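Local atomic coordinates of putative sporulation-specific glycosylase YdhD (Bacillus subtilis subsp. subtilis str. 168, PDB entry 3CZ8), a protein that probably hydrolyses glycosidic bonds in a polysaccharide during sporulation, as a chitinase-like member of glycosyl hydrolase family 18. Residues P266-S271 / H278-E283. The protein carries 1 engineered substitution. Numbering follows the deposited sequence.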
ATOM      1  N   PRO A 266      14.162  11.598   8.209  1.00 48.92           N
ATOM      2  CA  PRO A 266      15.109  10.496   8.361  1.00 44.34           C
ATOM      3  C   PRO A 266      15.779  10.120   7.047  1.00 41.81           C
ATOM      4  O   PRO A 266      15.183  10.260   5.973  1.00 47.47           O
ATOM      5  CB  PRO A 266      14.237   9.348   8.868  1.00 39.50           C
ATOM      6  CG  PRO A 266      12.888   9.630   8.331  1.00 43.90           C
ATOM      7  CD  PRO A 266      12.765  11.126   8.231  1.00 35.39           C
ATOM      8  N   PHE A 267      17.021   9.661   7.147  1.00 50.35           N
ATOM      9  CA  PHE A 267      17.783   9.194   5.993  1.00 32.65           C
ATOM     10  C   PHE A 267      18.805   8.146   6.399  1.00 41.38           C
ATOM     11  O   PHE A 267      19.160   8.046   7.573  1.00 47.33           O
ATOM     12  CB  PHE A 267      18.446  10.362   5.238  1.00 41.80           C
ATOM     13  CG  PHE A 267      19.595  11.012   5.966  1.00 30.13           C
ATOM     14  CD1 PHE A 267      20.903  10.794   5.549  1.00 45.32           C
ATOM     15  CD2 PHE A 267      19.370  11.861   7.052  1.00 42.84           C
ATOM     16  CE1 PHE A 267      21.971  11.394   6.213  1.00 41.41           C
ATOM     17  CE2 PHE A 267      20.431  12.463   7.719  1.00 50.96           C
ATOM     18  CZ  PHE A 267      21.731  12.232   7.299  1.00 42.18           C
ATOM     19  N   PHE A 268      19.251   7.352   5.429  1.00 35.89           N
ATOM     20  CA  PHE A 268      20.384   6.457   5.629  1.00 38.68           C
ATOM     21  C   PHE A 268      21.109   6.172   4.323  1.00 37.39           C
ATOM     22  O   PHE A 268      20.561   6.388   3.241  1.00 35.64           O
ATOM     23  CB  PHE A 268      19.977   5.151   6.337  1.00 37.86           C
ATOM     24  CG  PHE A 268      19.025   4.285   5.556  1.00 38.11           C
ATOM     25  CD1 PHE A 268      19.499   3.271   4.729  1.00 29.78           C
ATOM     26  CD2 PHE A 268      17.650   4.452   5.685  1.00 42.00           C
ATOM     27  CE1 PHE A 268      18.618   2.454   4.027  1.00 31.70           C
ATOM     28  CE2 PHE A 268      16.767   3.649   4.983  1.00 28.77           C
ATOM     29  CZ  PHE A 268      17.256   2.639   4.155  1.00 34.42           C
ATOM     30  N   ARG A 269      22.345   5.695   4.438  1.00 41.95           N
ATOM     31  CA  ARG A 269      23.107   5.228   3.282  1.00 44.67           C
ATOM     32  C   ARG A 269      23.545   3.782   3.486  1.00 41.17           C
ATOM     33  O   ARG A 269      23.707   3.333   4.624  1.00 42.80           O
ATOM     34  CB  ARG A 269      24.322   6.125   3.030  1.00 46.55           C
ATOM     35  CG  ARG A 269      23.980   7.541   2.593  1.00 53.52           C
ATOM     36  CD  ARG A 269      25.224   8.398   2.414  1.00 53.66           C
ATOM     37  NE  ARG A 269      24.874   9.757   2.010  1.00 64.18           N
ATOM     38  CZ  ARG A 269      24.712  10.779   2.848  1.00 69.60           C
ATOM     39  NH1 ARG A 269      24.878  10.613   4.155  1.00 48.54           N
ATOM     40  NH2 ARG A 269      24.387  11.975   2.375  1.00 52.71           N
ATOM     41  N   TYR A 270      23.713   3.058   2.384  1.00 43.79           N
ATOM     42  CA  TYR A 270      24.233   1.691   2.411  1.00 47.32           C
ATOM     43  C   TYR A 270      24.946   1.353   1.104  1.00 51.53           C
ATOM     44  O   TYR A 270      24.774   2.048   0.103  1.00 47.85           O
ATOM     45  CB  TYR A 270      23.113   0.673   2.698  1.00 43.34           C
ATOM     46  CG  TYR A 270      22.068   0.512   1.603  1.00 34.79           C
ATOM     47  CD1 TYR A 270      22.263  -0.386   0.550  1.00 29.48           C
ATOM     48  CD2 TYR A 270      20.878   1.240   1.635  1.00 38.94           C
ATOM     49  CE1 TYR A 270      21.307  -0.537  -0.458  1.00 38.91           C
ATOM     50  CE2 TYR A 270      19.905   1.087   0.641  1.00 29.56           C
ATOM     51  CZ  TYR A 270      20.128   0.193  -0.399  1.00 19.00           C
ATOM     52  OH  TYR A 270      19.191   0.034  -1.386  1.00 38.38           O
ATOM     53  N   SER A 271      25.737   0.282   1.123  1.00 53.65           N
ATOM     54  CA  SER A 271      26.356  -0.253  -0.090  1.00 51.43           C
ATOM     55  C   SER A 271      25.738  -1.606  -0.403  1.00 44.10           C
ATOM     56  O   SER A 271      25.653  -2.469   0.471  1.00 54.83           O
ATOM     57  CB  SER A 271      27.870  -0.393   0.082  1.00 45.32           C
ATOM     58  OG  SER A 271      28.471   0.860   0.357  1.00 76.46           O
ATOM     59  N   HIS A 278      24.091   3.704  -1.969  1.00 50.14           N
ATOM     60  CA  HIS A 278      22.707   4.126  -2.065  1.00 42.08           C
ATOM     61  C   HIS A 278      22.415   5.178  -1.008  1.00 42.07           C
ATOM     62  O   HIS A 278      23.035   5.175   0.050  1.00 46.85           O
ATOM     63  CB  HIS A 278      21.783   2.943  -1.823  1.00 28.55           C
ATOM     64  CG  HIS A 278      21.736   1.958  -2.945  1.00 37.66           C
ATOM     65  ND1 HIS A 278      20.637   1.822  -3.764  1.00 32.42           N
ATOM     66  CD2 HIS A 278      22.638   1.044  -3.369  1.00 37.22           C
ATOM     67  CE1 HIS A 278      20.868   0.872  -4.654  1.00 49.42           C
ATOM     68  NE2 HIS A 278      22.077   0.385  -4.437  1.00 35.50           N
ATOM     69  N   GLU A 279      21.463   6.064  -1.296  1.00 37.42           N
ATOM     70  CA  GLU A 279      20.982   7.046  -0.323  1.00 35.81           C
ATOM     71  C   GLU A 279      19.458   7.012  -0.296  1.00 33.39           C
ATOM     72  O   GLU A 279      18.804   7.088  -1.342  1.00 36.90           O
ATOM     73  CB  GLU A 279      21.483   8.453  -0.662  1.00 30.86           C
ATOM     74  CG  GLU A 279      21.157   9.508   0.388  1.00 39.42           C
ATOM     75  CD  GLU A 279      21.876  10.831   0.147  1.00 44.76           C
ATOM     76  OE1 GLU A 279      21.199  11.878   0.104  1.00 50.53           O
ATOM     77  OE2 GLU A 279      23.119  10.827   0.010  1.00 63.97           O
ATOM     78  N   VAL A 280      18.904   6.879   0.905  1.00 37.56           N
ATOM     79  CA  VAL A 280      17.463   6.729   1.086  1.00 36.69           C
ATOM     80  C   VAL A 280      16.934   7.841   1.984  1.00 34.76           C
ATOM     81  O   VAL A 280      17.462   8.061   3.068  1.00 39.26           O
ATOM     82  CB  VAL A 280      17.101   5.338   1.686  1.00 35.80           C
ATOM     83  CG1 VAL A 280      15.581   5.144   1.791  1.00 26.68           C
ATOM     84  CG2 VAL A 280      17.721   4.212   0.866  1.00 24.65           C
ATOM     85  N   TRP A 281      15.908   8.545   1.507  1.00 27.23           N
ATOM     86  CA  TRP A 281      15.153   9.516   2.304  1.00 20.93           C
ATOM     87  C   TRP A 281      13.686   9.097   2.374  1.00 28.64           C
ATOM     88  O   TRP A 281      13.095   8.706   1.365  1.00 24.96           O
ATOM     89  CB  TRP A 281      15.247  10.912   1.677  1.00 33.70           C
ATOM     90  CG  TRP A 281      16.599  11.532   1.789  1.00 25.25           C
ATOM     91  CD1 TRP A 281      17.663  11.336   0.951  1.00 27.05           C
ATOM     92  CD2 TRP A 281      17.043  12.452   2.797  1.00 21.77           C
ATOM     93  NE1 TRP A 281      18.741  12.073   1.378  1.00 30.73           N
ATOM     94  CE2 TRP A 281      18.389  12.766   2.509  1.00 34.70           C
ATOM     95  CE3 TRP A 281      16.437  13.028   3.926  1.00 35.98           C
ATOM     96  CZ2 TRP A 281      19.141  13.644   3.301  1.00 35.13           C
ATOM     97  CZ3 TRP A 281      17.187  13.904   4.716  1.00 33.03           C
ATOM     98  CH2 TRP A 281      18.524  14.202   4.396  1.00 39.22           C
ATOM     99  N   PHE A 282      13.099   9.197   3.565  1.00 26.35           N
ATOM    100  CA  PHE A 282      11.750   8.701   3.807  1.00 28.14           C
ATOM    101  C   PHE A 282      11.117   9.461   4.967  1.00 31.47           C
ATOM    102  O   PHE A 282      11.564  10.555   5.305  1.00 36.31           O
ATOM    103  CB  PHE A 282      11.751   7.173   4.045  1.00 26.15           C
ATOM    104  CG  PHE A 282      12.489   6.737   5.293  1.00 25.07           C
ATOM    105  CD1 PHE A 282      13.878   6.720   5.334  1.00 24.56           C
ATOM    106  CD2 PHE A 282      11.788   6.307   6.414  1.00 33.04           C
ATOM    107  CE1 PHE A 282      14.550   6.313   6.480  1.00 32.18           C
ATOM    108  CE2 PHE A 282      12.452   5.900   7.564  1.00 33.05           C
ATOM    109  CZ  PHE A 282      13.831   5.907   7.598  1.00 23.24           C
ATOM    110  N   GLU A 283      10.058   8.898   5.543  1.00 32.78           N
ATOM    111  CA  GLU A 283       9.372   9.483   6.694  1.00 31.09           C
ATOM    112  C   GLU A 283       9.229   8.450   7.806  1.00 37.85           C
ATOM    113  O   GLU A 283       8.842   7.309   7.551  1.00 39.23           O
ATOM    114  CB  GLU A 283       7.982   9.976   6.290  1.00 27.47           C
ATOM    115  CG  GLU A 283       7.972  11.151   5.329  1.00 41.44           C
ATOM    116  CD  GLU A 283       8.232  12.487   6.005  1.00 50.71           C
ATOM    117  OE1 GLU A 283       7.816  12.669   7.165  1.00 59.71           O
ATOM    118  OE2 GLU A 283       8.842  13.363   5.365  1.00 37.87           O
TER
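F268 and V280 exchange two backbone hydrogen bonds, F268 N to V280 O (3.0 Å) and V280 N to F268 O (2.9 Å). Y270 and H278 repeat the pattern, with H278 N to Y270 O the shorter bond at 2.7 Å. At the other end, F282 N bonds weakly to P266 O. The non-hydrogen-bonded positions between turn their amides outward: backbone hydrogen bonds join F267 to Q258, E279 to W228 and W281 to Y226.

On the face carrying R269 and E279, both carboxylate oxygens are engaged. OE2 of E279 forms a salt bridge with R269, taking weak, bent bonds from both NE and NH2 at 2.9 Å, with the guanidinium and carboxylate planes almost perpendicular (88°). E279 OE1 receives the nearly straight bond from W281 NE1 (2.8 Å), in the plane of the indole and on the anti side of the carboxylate. Next to this pair, the F267 ring makes an offset stack on the six-membered ring of W281, planes at 14°, while F267 CB sits over that ring's centre.

The two strands form an antiparallel hairpin in the smaller five-stranded sheet beside the TIM barrel of this family 18 catalytic domain, a sheet packed against helix 243-252.

F268, Y270, H278 and V280 project from the other face. With CG between the backbone N and the carbonyl carbon (chi1 68°), the Y270 ring stands over H278, whose CB lies on its face; the rings are near parallel but slid apart. D227 satisfies both polar ends, OD1 bonding Y270 OH and OD2 bonding H278 ND1, and D272 takes H278 NE2. V280 CB packs on the F268 ring; F268 CD2, at its edge, meets F282 CE1 at 3.7 Å, and P266 CG makes a CH-pi contact 3.8 Å from the F282 ring centroid.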